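Local coordinates for protein putative oxidoreductase (Salmonella enterica subsp. enterica serovar Typhimurium, PDB 3NX4) that binds NADP and probably works as an NADPH-dependent acryloyl-CoA reductase of the medium-chain dehydrogenase/reductase family, at residues Ser23-Val34 with His94-Val104; Pro61-Val69 with Ser118-Thr126. All coordinates share one frame; numbering follows the deposited sequence.

Interaction 1: residues Ser23-Val34 with His94-Val104; sequences SQLPAGDVTVDV and HWGGLAERARV
R103 sets its CG opposite the backbone N (chi1 -169°) and then bends at chi3, which carries its chain along the loop 25-28. Its CD comes to 3.1 Å from the carbonyl O of P26. L25 CB lies over one face of the guanidinium group, offset toward its rim. H94 also starts with CG trans to N (chi1 -173°), and its ring swings in beneath P26. P26 CG sits over one face of that ring, 3.3 Å from H94 NE2. The same NE2 gives a straight hydrogen bond of 2.7 Å to the carbonyl O of R103, in the ring plane. This bond, with W108 set edge-to-face against the ring, limits its rotation. W95 packs its CB against P26 CD at 3.6 Å, and L25 CD2 meets the ring edge of W95. Strands 30-34 and 101-104 run antiparallel beside this cluster. V32 N bonds A102 O at 2.8 Å and A102 N bonds V32 O in return; V30 and V104 make a similar mutual pair. D29 and V30 both face V104, a classic beta bulge where the strand begins. D33 and R101 lie side by side in a long salt bridge, OD1 to NE 3.6 Å, with no N-H aimed at the oxygen. One water bridges V34 O and E100 O. The contact belongs to the GroES-like domain. Strand 64-72 flanks strand 30-39, with F65 touching both V32 and A102. Strand 82-86 adds V83 against V32 and L85 against V104.

Interaction 2: residues Pro61-Val69 with Ser118-Thr126; sequences PGIDFAGTV and SRNAMIIGT
Strand 64-69 and helix 118-126 run nearly antiparallel, at 167°, with their axes 7.9 Å apart at closest approach; D64 faces G125 and A66 faces S118. D64 carries the polar part of the contact. Its carboxylate grips T126 with both oxygens. OD2 accepts the backbone N-H of T126 at 2.8 Å, a nearly straight bond that arrives from above the carboxylate plane. OD1 accepts the hydroxyl of T126, OG1, at a very short 2.5 Å. The threonine hydroxyl lies trans to its own carbonyl carbon (chi1 -75°), beside the backbone N, and this lets one carboxylate hold both groups. I63 CD1 also reaches T126 OG1, at 3.5 Å, crossing it at about a right angle. Farther down the strand the contact turns mostly apolar. M122, a selenomethionine, bends at chi2 and chi3 and folds along the strand. Its SE lies 3.5 Å from D64 CB, its CE approaches F65 O, and its CG packs on A66 CB at 3.7 Å. S118 OG closes this end, 3.4 Å from A66 CB. D64 OD2 also accepts from N40 ND2 and S38 OG, so the buried carboxylate is satisfied by several donors. T126 belongs to the NADP pocket, with its side chain about 4 Å from the bound cofactor. D64 is therefore a second-shell residue that ties a pocket threonine to the sheet.

How the interactions relate
The centres of interactions 1 and 2 lie 13 Å apart, and the two contacts share one sheet. Strands 30-39 and 64-72 are neighbours in it: D33 N lies 2.8 Å from T68 O, a probable hydrogen bond. A second join lies in the loops, where G97 N is 2.9 Å from G62 O, again a probable hydrogen bond. G97 CA also packs on F65 CB at 3.7 Å. Segments 61-69 and 94-104 thus touch directly. Only interaction 2 includes a residue of the NADP pocket, T126, whose side chain is also about 4 Å from that of S267. Interaction 1 lies away from the annotated sites, on the other side of strand 64-72 from helix 118-126.

Interaction 1: residues Ser23-Val34 with His94-Val104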
ATOM      1  N   SER A  23     -36.053  26.908  -5.658  1.00 64.58           N
ATOM      2  CA  SER A  23     -35.799  27.498  -4.344  1.00 63.20           C
ATOM      3  C   SER A  23     -35.666  26.448  -3.236  1.00 62.50           C
ATOM      4  O   SER A  23     -35.323  26.778  -2.106  1.00 69.64           O
ATOM      5  CB  SER A  23     -36.894  28.510  -3.987  1.00 62.36           C
ATOM      6  OG  SER A  23     -38.174  27.902  -4.007  1.00 67.96           O
ATOM      7  N   GLN A  24     -35.941  25.190  -3.569  1.00 63.28           N
ATOM      8  CA  GLN A  24     -35.811  24.091  -2.612  1.00 65.23           C
ATOM      9  C   GLN A  24     -34.385  23.540  -2.554  1.00 64.30           C
ATOM     10  O   GLN A  24     -34.033  22.798  -1.633  1.00 62.68           O
ATOM     11  CB  GLN A  24     -36.766  22.952  -2.966  1.00 64.75           C
ATOM     12  CG  GLN A  24     -38.231  23.325  -2.979  1.00 66.30           C
ATOM     13  CD  GLN A  24     -39.111  22.126  -3.280  1.00 73.42           C
ATOM     14  OE1 GLN A  24     -39.887  22.133  -4.234  1.00 76.05           O
ATOM     15  NE2 GLN A  24     -38.985  21.083  -2.466  1.00 71.60           N
ATOM     16  N   LEU A  25     -33.571  23.891  -3.544  1.00 58.28           N
ATOM     17  CA  LEU A  25     -32.189  23.429  -3.587  1.00 53.61           C
ATOM     18  C   LEU A  25     -31.414  23.931  -2.371  1.00 59.06           C
ATOM     19  O   LEU A  25     -31.731  24.991  -1.829  1.00 59.33           O
ATOM     20  CB  LEU A  25     -31.502  23.931  -4.854  1.00 53.17           C
ATOM     21  CG  LEU A  25     -31.989  23.449  -6.215  1.00 55.54           C
ATOM     22  CD1 LEU A  25     -31.201  24.156  -7.304  1.00 55.10           C
ATOM     23  CD2 LEU A  25     -31.843  21.943  -6.327  1.00 52.89           C
ATOM     24  N   PRO A  26     -30.382  23.179  -1.951  1.00 49.98           N
ATOM     25  CA  PRO A  26     -29.563  23.619  -0.817  1.00 49.65           C
ATOM     26  C   PRO A  26     -28.918  24.964  -1.113  1.00 58.15           C
ATOM     27  O   PRO A  26     -28.927  25.414  -2.258  1.00 58.79           O
ATOM     28  CB  PRO A  26     -28.478  22.536  -0.730  1.00 50.01           C
ATOM     29  CG  PRO A  26     -28.433  21.927  -2.105  1.00 47.43           C
ATOM     30  CD  PRO A  26     -29.862  21.936  -2.553  1.00 45.26           C
ATOM     31  N   ALA A  27     -28.365  25.606  -0.093  1.00 62.27           N
ATOM     32  CA  ALA A  27     -27.698  26.883  -0.300  1.00 63.27           C
ATOM     33  C   ALA A  27     -26.315  26.657  -0.895  1.00 57.29           C
ATOM     34  O   ALA A  27     -25.659  25.659  -0.600  1.00 59.61           O
ATOM     35  CB  ALA A  27     -27.602  27.659   1.009  1.00 63.78           C
ATOM     36  N   GLY A  28     -25.882  27.587  -1.739  1.00 54.94           N
ATOM     37  CA  GLY A  28     -24.564  27.518  -2.341  1.00 51.69           C
ATOM     38  C   GLY A  28     -24.302  28.686  -3.271  1.00 50.41           C
ATOM     39  O   GLY A  28     -25.231  29.318  -3.772  1.00 54.34           O
ATOM     40  N   ASP A  29     -23.028  28.961  -3.517  1.00 44.56           N
ATOM     41  CA  ASP A  29     -22.641  30.125  -4.304  1.00 41.71           C
ATOM     42  C   ASP A  29     -22.884  29.994  -5.799  1.00 41.66           C
ATOM     43  O   ASP A  29     -23.052  30.996  -6.485  1.00 42.21           O
ATOM     44  CB  ASP A  29     -21.173  30.460  -4.063  1.00 46.52           C
ATOM     45  CG  ASP A  29     -20.919  30.948  -2.660  1.00 55.75           C
ATOM     46  OD1 ASP A  29     -21.856  31.512  -2.045  1.00 56.21           O
ATOM     47  OD2 ASP A  29     -19.785  30.769  -2.172  1.00 55.34           O
ATOM     48  N   VAL A  30     -22.884  28.766  -6.314  1.00 38.73           N
ATOM     49  CA  VAL A  30     -22.971  28.586  -7.754  1.00 35.81           C
ATOM     50  C   VAL A  30     -24.169  27.739  -8.144  1.00 43.50           C
ATOM     51  O   VAL A  30     -24.316  26.611  -7.671  1.00 35.78           O
ATOM     52  CB  VAL A  30     -21.685  27.955  -8.327  1.00 37.05           C
ATOM     53  CG1 VAL A  30     -21.686  28.072  -9.830  1.00 37.45           C
ATOM     54  CG2 VAL A  30     -20.456  28.645  -7.732  1.00 35.41           C
ATOM     55  N   THR A  31     -25.022  28.302  -9.000  1.00 37.85           N
ATOM     56  CA  THR A  31     -26.174  27.591  -9.540  1.00 36.76           C
ATOM     57  C   THR A  31     -25.893  27.104 -10.949  1.00 39.58           C
ATOM     58  O   THR A  31     -25.528  27.884 -11.831  1.00 42.86           O
ATOM     59  CB  THR A  31     -27.426  28.481  -9.565  1.00 43.07           C
ATOM     60  OG1 THR A  31     -27.807  28.787  -8.222  1.00 46.32           O
ATOM     61  CG2 THR A  31     -28.570  27.759 -10.266  1.00 44.73           C
ATOM     62  N   VAL A  32     -26.069  25.805 -11.155  1.00 36.79           N
ATOM     63  CA  VAL A  32     -25.733  25.182 -12.423  1.00 35.65           C
ATOM     64  C   VAL A  32     -26.961  24.577 -13.077  1.00 40.74           C
ATOM     65  O   VAL A  32     -27.731  23.864 -12.432  1.00 42.43           O
ATOM     66  CB  VAL A  32     -24.679  24.076 -12.217  1.00 36.47           C
ATOM     67  CG1 VAL A  32     -24.304  23.443 -13.536  1.00 34.95           C
ATOM     68  CG2 VAL A  32     -23.442  24.652 -11.506  1.00 37.77           C
ATOM     69  N   ASP A  33     -27.150  24.880 -14.356  1.00 41.04           N
ATOM     70  CA  ASP A  33     -28.159  24.205 -15.156  1.00 44.03           C
ATOM     71  C   ASP A  33     -27.509  22.948 -15.711  1.00 42.34           C
ATOM     72  O   ASP A  33     -26.613  23.027 -16.550  1.00 38.92           O
ATOM     73  CB  ASP A  33     -28.643  25.111 -16.285  1.00 44.06           C
ATOM     74  CG  ASP A  33     -29.327  26.368 -15.770  1.00 54.27           C
ATOM     75  OD1 ASP A  33     -29.795  26.367 -14.610  1.00 52.75           O
ATOM     76  OD2 ASP A  33     -29.401  27.353 -16.532  1.00 56.05           O
ATOM     77  N   VAL A  34     -27.955  21.798 -15.214  1.00 40.79           N
ATOM     78  CA  VAL A  34     -27.331  20.514 -15.513  1.00 42.24           C
ATOM     79  C   VAL A  34     -27.759  19.978 -16.867  1.00 46.27           C
ATOM     80  O   VAL A  34     -28.947  19.956 -17.188  1.00 42.49           O
ATOM     81  CB  VAL A  34     -27.666  19.477 -14.424  1.00 41.06           C
ATOM     82  CG1 VAL A  34     -27.114  18.105 -14.798  1.00 33.56           C
ATOM     83  CG2 VAL A  34     -27.114  19.948 -13.065  1.00 41.06           C
ATOM     84  N   HIS A  94     -25.261  16.098  -0.004  1.00 52.47           N
ATOM     85  CA  HIS A  94     -25.681  17.336  -0.640  1.00 52.63           C
ATOM     86  C   HIS A  94     -26.479  17.027  -1.902  1.00 51.03           C
ATOM     87  O   HIS A  94     -26.049  16.217  -2.712  1.00 51.47           O
ATOM     88  CB  HIS A  94     -24.447  18.170  -0.976  1.00 47.76           C
ATOM     89  CG  HIS A  94     -24.753  19.543  -1.482  1.00 52.00           C
ATOM     90  ND1 HIS A  94     -24.775  20.649  -0.663  1.00 56.29           N
ATOM     91  CD2 HIS A  94     -25.032  19.992  -2.728  1.00 56.75           C
ATOM     92  CE1 HIS A  94     -25.060  21.721  -1.381  1.00 56.98           C
ATOM     93  NE2 HIS A  94     -25.221  21.348  -2.636  1.00 62.54           N
ATOM     94  N   TRP A  95     -27.624  17.676  -2.085  1.00 46.71           N
ATOM     95  CA  TRP A  95     -28.421  17.438  -3.286  1.00 43.90           C
ATOM     96  C   TRP A  95     -27.550  17.493  -4.534  1.00 39.53           C
ATOM     97  O   TRP A  95     -26.769  18.430  -4.721  1.00 43.15           O
ATOM     98  CB  TRP A  95     -29.581  18.427  -3.381  1.00 44.41           C
ATOM     99  CG  TRP A  95     -30.736  18.060  -2.494  1.00 51.86           C
ATOM    100  CD1 TRP A  95     -30.729  17.163  -1.462  1.00 50.69           C
ATOM    101  CD2 TRP A  95     -32.073  18.568  -2.574  1.00 54.12           C
ATOM    102  NE1 TRP A  95     -31.978  17.088  -0.892  1.00 54.30           N
ATOM    103  CE2 TRP A  95     -32.821  17.940  -1.558  1.00 56.62           C
ATOM    104  CE3 TRP A  95     -32.709  19.496  -3.403  1.00 53.78           C
ATOM    105  CZ2 TRP A  95     -34.171  18.210  -1.351  1.00 60.19           C
ATOM    106  CZ3 TRP A  95     -34.048  19.760  -3.196  1.00 58.12           C
ATOM    107  CH2 TRP A  95     -34.765  19.118  -2.181  1.00 57.68           C
ATOM    108  N   GLY A  96     -27.699  16.485  -5.388  1.00 40.29           N
ATOM    109  CA  GLY A  96     -26.731  16.231  -6.434  1.00 41.32           C
ATOM    110  C   GLY A  96     -27.152  16.395  -7.880  1.00 39.74           C
ATOM    111  O   GLY A  96     -28.013  17.210  -8.220  1.00 39.89           O
ATOM    112  N   GLY A  97     -26.535  15.585  -8.734  1.00 37.97           N
ATOM    113  CA  GLY A  97     -26.503  15.855 -10.156  1.00 36.72           C
ATOM    114  C   GLY A  97     -27.633  15.286 -10.977  1.00 35.74           C
ATOM    115  O   GLY A  97     -27.789  15.647 -12.147  1.00 36.10           O
ATOM    116  N   LEU A  98     -28.417  14.393 -10.385  1.00 33.85           N
ATOM    117  CA  LEU A  98     -29.515  13.782 -11.131  1.00 32.80           C
ATOM    118  C   LEU A  98     -30.752  14.667 -11.051  1.00 41.56           C
ATOM    119  O   LEU A  98     -31.794  14.279 -10.520  1.00 38.13           O
ATOM    120  CB  LEU A  98     -29.769  12.336 -10.671  1.00 34.50           C
ATOM    121  CG  LEU A  98     -28.631  11.391 -11.091  1.00 38.70           C
ATOM    122  CD1 LEU A  98     -28.583  10.104 -10.268  1.00 39.03           C
ATOM    123  CD2 LEU A  98     -28.704  11.079 -12.584  1.00 39.93           C
ATOM    124  N   ALA A  99     -30.604  15.875 -11.587  1.00 45.31           N
ATOM    125  CA  ALA A  99     -31.651  16.890 -11.558  1.00 46.40           C
ATOM    126  C   ALA A  99     -31.351  17.954 -12.604  1.00 45.50           C
ATOM    127  O   ALA A  99     -30.234  18.037 -13.122  1.00 43.30           O
ATOM    128  CB  ALA A  99     -31.744  17.519 -10.177  1.00 47.67           C
ATOM    129  N   GLU A 100     -32.342  18.784 -12.902  1.00 42.36           N
ATOM    130  CA  GLU A 100     -32.172  19.800 -13.929  1.00 43.00           C
ATOM    131  C   GLU A 100     -31.301  20.959 -13.471  1.00 38.72           C
ATOM    132  O   GLU A 100     -30.698  21.642 -14.295  1.00 44.87           O
ATOM    133  CB  GLU A 100     -33.530  20.292 -14.435  1.00 49.68           C
ATOM    134  CG  GLU A 100     -34.276  19.217 -15.216  1.00 51.72           C
ATOM    135  CD  GLU A 100     -35.560  19.730 -15.837  1.00 64.95           C
ATOM    136  OE1 GLU A 100     -36.111  20.721 -15.317  1.00 62.63           O
ATOM    137  OE2 GLU A 100     -36.009  19.145 -16.847  1.00 72.52           O
ATOM    138  N   ARG A 101     -31.224  21.161 -12.160  1.00 38.53           N
ATOM    139  CA  ARG A 101     -30.390  22.220 -11.587  1.00 38.92           C
ATOM    140  C   ARG A 101     -29.686  21.728 -10.336  1.00 41.52           C
ATOM    141  O   ARG A 101     -30.196  20.863  -9.626  1.00 39.16           O
ATOM    142  CB  ARG A 101     -31.236  23.445 -11.210  1.00 43.57           C
ATOM    143  CG  ARG A 101     -32.359  23.757 -12.171  1.00 61.39           C
ATOM    144  CD  ARG A 101     -32.027  24.943 -13.043  1.00 69.49           C
ATOM    145  NE  ARG A 101     -33.198  25.415 -13.776  1.00 70.47           N
ATOM    146  CZ  ARG A 101     -33.467  25.109 -15.043  1.00 79.46           C
ATOM    147  NH1 ARG A 101     -32.645  24.326 -15.732  1.00 75.09           N
ATOM    148  NH2 ARG A 101     -34.560  25.594 -15.622  1.00 85.43           N
ATOM    149  N   ALA A 102     -28.523  22.309 -10.053  1.00 41.85           N
ATOM    150  CA  ALA A 102     -27.788  22.009  -8.832  1.00 40.51           C
ATOM    151  C   ALA A 102     -27.238  23.309  -8.282  1.00 39.27           C
ATOM    152  O   ALA A 102     -26.992  24.253  -9.038  1.00 44.08           O
ATOM    153  CB  ALA A 102     -26.649  21.010  -9.099  1.00 40.03           C
ATOM    154  N   ARG A 103     -27.072  23.368  -6.967  1.00 40.72           N
ATOM    155  CA  ARG A 103     -26.467  24.532  -6.328  1.00 39.66           C
ATOM    156  C   ARG A 103     -25.388  24.056  -5.372  1.00 45.10           C
ATOM    157  O   ARG A 103     -25.656  23.249  -4.482  1.00 50.37           O
ATOM    158  CB  ARG A 103     -27.519  25.360  -5.585  1.00 43.56           C
ATOM    159  CG  ARG A 103     -26.996  26.722  -5.140  1.00 47.72           C
ATOM    160  CD  ARG A 103     -28.068  27.534  -4.379  1.00 48.75           C
ATOM    161  NE  ARG A 103     -29.315  27.585  -5.120  1.00 58.70           N
ATOM    162  CZ  ARG A 103     -30.487  27.922  -4.591  1.00 66.45           C
ATOM    163  NH1 ARG A 103     -30.567  28.238  -3.306  1.00 69.22           N
ATOM    164  NH2 ARG A 103     -31.576  27.937  -5.346  1.00 57.58           N
ATOM    165  N   VAL A 104     -24.168  24.553  -5.565  1.00 40.13           N
ATOM    166  CA  VAL A 104     -23.000  24.006  -4.888  1.00 35.28           C
ATOM    167  C   VAL A 104     -21.967  25.072  -4.574  1.00 39.82           C
ATOM    168  O   VAL A 104     -22.071  26.214  -5.020  1.00 41.19           O
ATOM    169  CB  VAL A 104     -22.293  22.934  -5.756  1.00 44.77           C
ATOM    170  CG1 VAL A 104     -23.218  21.754  -6.018  1.00 43.18           C
ATOM    171  CG2 VAL A 104     -21.806  23.544  -7.071  1.00 36.77           C
TER
HETATM  172  O   HOH W   1     -30.964  21.604 -17.342  1.00 50.63           O

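Interaction 2: residues Pro61-Val69 with Ser118-Thr126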
ATOM      1  N   PRO A  61     -29.952  12.294  -5.572  1.00 44.30           N
ATOM      2  CA  PRO A  61     -28.687  11.573  -5.712  1.00 40.70           C
ATOM      3  C   PRO A  61     -27.933  12.043  -6.950  1.00 40.30           C
ATOM      4  O   PRO A  61     -28.402  12.938  -7.664  1.00 39.56           O
ATOM      5  CB  PRO A  61     -29.144  10.129  -5.887  1.00 42.71           C
ATOM      6  CG  PRO A  61     -30.429  10.262  -6.647  1.00 42.12           C
ATOM      7  CD  PRO A  61     -31.092  11.516  -6.093  1.00 39.61           C
ATOM      8  N   GLY A  62     -26.774  11.439  -7.194  1.00 38.48           N
ATOM      9  CA  GLY A  62     -25.959  11.776  -8.344  1.00 36.50           C
ATOM     10  C   GLY A  62     -24.693  12.491  -7.906  1.00 37.48           C
ATOM     11  O   GLY A  62     -24.723  13.679  -7.571  1.00 37.09           O
ATOM     12  N   ILE A  63     -23.578  11.767  -7.916  1.00 32.19           N
ATOM     13  CA  ILE A  63     -22.318  12.313  -7.435  1.00 33.88           C
ATOM     14  C   ILE A  63     -21.590  13.094  -8.527  1.00 33.17           C
ATOM     15  O   ILE A  63     -20.564  13.721  -8.269  1.00 31.85           O
ATOM     16  CB  ILE A  63     -21.398  11.200  -6.861  1.00 36.78           C
ATOM     17  CG1 ILE A  63     -20.984  10.212  -7.956  1.00 34.14           C
ATOM     18  CG2 ILE A  63     -22.101  10.463  -5.722  1.00 31.08           C
ATOM     19  CD1 ILE A  63     -20.172   9.019  -7.428  1.00 33.32           C
ATOM     20  N   ASP A  64     -22.124  13.052  -9.745  1.00 27.40           N
ATOM     21  CA  ASP A  64     -21.521  13.762 -10.869  1.00 33.84           C
ATOM     22  C   ASP A  64     -22.540  14.672 -11.544  1.00 37.67           C
ATOM     23  O   ASP A  64     -23.738  14.401 -11.517  1.00 33.93           O
ATOM     24  CB  ASP A  64     -21.046  12.774 -11.951  1.00 31.30           C
ATOM     25  CG  ASP A  64     -20.123  11.701 -11.425  1.00 35.57           C
ATOM     26  OD1 ASP A  64     -19.437  11.928 -10.407  1.00 34.19           O
ATOM     27  OD2 ASP A  64     -20.064  10.627 -12.070  1.00 31.86           O
ATOM     28  N   PHE A  65     -22.056  15.734 -12.178  1.00 31.00           N
ATOM     29  CA  PHE A  65     -22.865  16.460 -13.153  1.00 34.35           C
ATOM     30  C   PHE A  65     -21.985  17.338 -14.032  1.00 36.10           C
ATOM     31  O   PHE A  65     -20.845  17.644 -13.682  1.00 31.45           O
ATOM     32  CB  PHE A  65     -24.009  17.261 -12.498  1.00 29.02           C
ATOM     33  CG  PHE A  65     -23.547  18.448 -11.664  1.00 29.90           C
ATOM     34  CD1 PHE A  65     -22.998  19.568 -12.266  1.00 33.76           C
ATOM     35  CD2 PHE A  65     -23.682  18.438 -10.282  1.00 29.29           C
ATOM     36  CE1 PHE A  65     -22.586  20.671 -11.495  1.00 32.40           C
ATOM     37  CE2 PHE A  65     -23.280  19.527  -9.513  1.00 36.61           C
ATOM     38  CZ  PHE A  65     -22.725  20.641 -10.121  1.00 32.71           C
ATOM     39  N   ALA A  66     -22.512  17.712 -15.190  1.00 29.02           N
ATOM     40  CA  ALA A  66     -21.875  18.709 -16.034  1.00 29.40           C
ATOM     41  C   ALA A  66     -22.958  19.638 -16.570  1.00 32.44           C
ATOM     42  O   ALA A  66     -24.032  19.185 -16.965  1.00 37.11           O
ATOM     43  CB  ALA A  66     -21.133  18.050 -17.169  1.00 29.02           C
ATOM     44  N   GLY A  67     -22.681  20.934 -16.589  1.00 34.27           N
ATOM     45  CA  GLY A  67     -23.664  21.877 -17.081  1.00 36.00           C
ATOM     46  C   GLY A  67     -23.100  23.267 -17.207  1.00 37.19           C
ATOM     47  O   GLY A  67     -21.881  23.459 -17.211  1.00 35.18           O
ATOM     48  N   THR A  68     -24.001  24.239 -17.299  1.00 36.83           N
ATOM     49  CA  THR A  68     -23.631  25.625 -17.504  1.00 34.60           C
ATOM     50  C   THR A  68     -24.051  26.449 -16.300  1.00 37.85           C
ATOM     51  O   THR A  68     -25.172  26.319 -15.807  1.00 37.60           O
ATOM     52  CB  THR A  68     -24.349  26.191 -18.757  1.00 44.07           C
ATOM     53  OG1 THR A  68     -24.071  25.350 -19.881  1.00 51.41           O
ATOM     54  CG2 THR A  68     -23.880  27.600 -19.064  1.00 42.61           C
ATOM     55  N   VAL A  69     -23.155  27.312 -15.835  1.00 38.03           N
ATOM     56  CA  VAL A  69     -23.454  28.193 -14.716  1.00 38.55           C
ATOM     57  C   VAL A  69     -24.583  29.153 -15.086  1.00 43.83           C
ATOM     58  O   VAL A  69     -24.502  29.868 -16.086  1.00 40.04           O
ATOM     59  CB  VAL A  69     -22.203  28.986 -14.289  1.00 37.13           C
ATOM     60  CG1 VAL A  69     -22.550  30.029 -13.217  1.00 35.59           C
ATOM     61  CG2 VAL A  69     -21.107  28.025 -13.805  1.00 35.92           C
ATOM     62  N   SER A 118     -18.968  18.565 -22.633  1.00 33.51           N
ATOM     63  CA  SER A 118     -19.767  18.356 -21.433  1.00 32.65           C
ATOM     64  C   SER A 118     -20.292  16.909 -21.385  1.00 31.58           C
ATOM     65  O   SER A 118     -20.279  16.263 -20.332  1.00 31.22           O
ATOM     66  CB  SER A 118     -20.925  19.372 -21.418  1.00 42.40           C
ATOM     67  OG  SER A 118     -21.698  19.277 -20.237  1.00 45.99           O
ATOM     68  N   ARG A 119     -20.732  16.393 -22.534  1.00 31.94           N
ATOM     69  CA  ARG A 119     -21.244  15.025 -22.610  1.00 33.26           C
ATOM     70  C   ARG A 119     -20.150  13.999 -22.288  1.00 35.16           C
ATOM     71  O   ARG A 119     -20.364  13.051 -21.524  1.00 32.39           O
ATOM     72  CB  ARG A 119     -21.869  14.745 -23.993  1.00 32.39           C
ATOM     73  CG  ARG A 119     -22.513  13.355 -24.121  1.00 33.40           C
ATOM     74  CD  ARG A 119     -23.118  13.142 -25.514  1.00 34.18           C
ATOM     75  NE  ARG A 119     -23.881  11.897 -25.590  1.00 36.98           N
ATOM     76  CZ  ARG A 119     -23.381  10.720 -25.975  1.00 43.81           C
ATOM     77  NH1 ARG A 119     -22.110  10.618 -26.341  1.00 37.68           N
ATOM     78  NH2 ARG A 119     -24.160   9.645 -26.015  1.00 37.13           N
ATOM     79  N   ASN A 120     -18.971  14.197 -22.859  1.00 33.90           N
ATOM     80  CA  ASN A 120     -17.863  13.281 -22.599  1.00 31.43           C
ATOM     81  C   ASN A 120     -17.343  13.331 -21.169  1.00 30.37           C
ATOM     82  O   ASN A 120     -16.854  12.324 -20.650  1.00 29.05           O
ATOM     83  CB  ASN A 120     -16.735  13.485 -23.604  1.00 30.15           C
ATOM     84  CG  ASN A 120     -17.081  12.911 -24.972  1.00 32.89           C
ATOM     85  OD1 ASN A 120     -18.013  12.120 -25.096  1.00 35.58           O
ATOM     86  ND2 ASN A 120     -16.337  13.306 -25.998  1.00 34.34           N
ATOM     87  N   ALA A 121     -17.465  14.497 -20.536  1.00 30.59           N
ATOM     88  CA  ALA A 121     -17.040  14.671 -19.154  1.00 28.34           C
ATOM     89  C   ALA A 121     -17.812  13.724 -18.248  1.00 30.37           C
ATOM     90  O   ALA A 121     -17.288  13.239 -17.244  1.00 29.10           O
ATOM     91  CB  ALA A 121     -17.248  16.133 -18.706  1.00 24.13           C
HETATM   92  N   MSE A 122     -19.062  13.462 -18.609  1.00 27.74           N
HETATM   93  CA  MSE A 122     -19.932  12.612 -17.799  1.00 30.72           C
HETATM   94  C   MSE A 122     -19.860  11.132 -18.203  1.00 29.88           C
HETATM   95  O   MSE A 122     -20.090  10.251 -17.376  1.00 31.40           O
HETATM   96  CB  MSE A 122     -21.373  13.124 -17.827  1.00 25.48           C
HETATM   97  CG  MSE A 122     -21.555  14.423 -17.022  1.00 23.38           C
HETATM   98 SE   MSE A 122     -21.140  14.097 -15.153  0.75 33.11          SE
HETATM   99  CE  MSE A 122     -19.361  14.920 -15.059  1.00 28.00           C
ATOM    100  N   ILE A 123     -19.537  10.860 -19.458  1.00 24.01           N
ATOM    101  CA  ILE A 123     -19.185   9.487 -19.823  1.00 22.93           C
ATOM    102  C   ILE A 123     -18.008   9.053 -18.945  1.00 28.81           C
ATOM    103  O   ILE A 123     -17.958   7.921 -18.463  1.00 26.55           O
ATOM    104  CB  ILE A 123     -18.856   9.342 -21.319  1.00 29.09           C
ATOM    105  CG1 ILE A 123     -20.125   9.606 -22.156  1.00 28.86           C
ATOM    106  CG2 ILE A 123     -18.281   7.925 -21.617  1.00 28.09           C
ATOM    107  CD1 ILE A 123     -19.909   9.546 -23.648  1.00 31.31           C
ATOM    108  N   ILE A 124     -17.077   9.975 -18.710  1.00 29.21           N
ATOM    109  CA  ILE A 124     -15.988   9.722 -17.767  1.00 26.16           C
ATOM    110  C   ILE A 124     -16.538   9.626 -16.346  1.00 28.65           C
ATOM    111  O   ILE A 124     -16.475   8.561 -15.719  1.00 27.05           O
ATOM    112  CB  ILE A 124     -14.907  10.808 -17.856  1.00 32.85           C
ATOM    113  CG1 ILE A 124     -14.244  10.771 -19.236  1.00 27.82           C
ATOM    114  CG2 ILE A 124     -13.851  10.631 -16.741  1.00 27.41           C
ATOM    115  CD1 ILE A 124     -13.419  12.019 -19.534  1.00 29.47           C
ATOM    116  N   GLY A 125     -17.084  10.731 -15.838  1.00 27.77           N
ATOM    117  CA  GLY A 125     -17.704  10.747 -14.524  1.00 31.96           C
ATOM    118  C   GLY A 125     -16.749  10.353 -13.401  1.00 26.23           C
ATOM    119  O   GLY A 125     -15.537  10.346 -13.577  1.00 27.09           O
ATOM    120  N   THR A 126     -17.305  10.013 -12.246  1.00 26.71           N
ATOM    121  CA  THR A 126     -16.492   9.551 -11.130  1.00 31.05           C
ATOM    122  C   THR A 126     -15.706   8.279 -11.476  1.00 28.65           C
ATOM    123  O   THR A 126     -14.563   8.136 -11.078  1.00 28.78           O
ATOM    124  CB  THR A 126     -17.350   9.316  -9.870  1.00 34.35           C
ATOM    125  OG1 THR A 126     -17.695  10.579  -9.298  1.00 34.29           O
ATOM    126  CG2 THR A 126     -16.580   8.526  -8.829  1.00 31.32           C
TER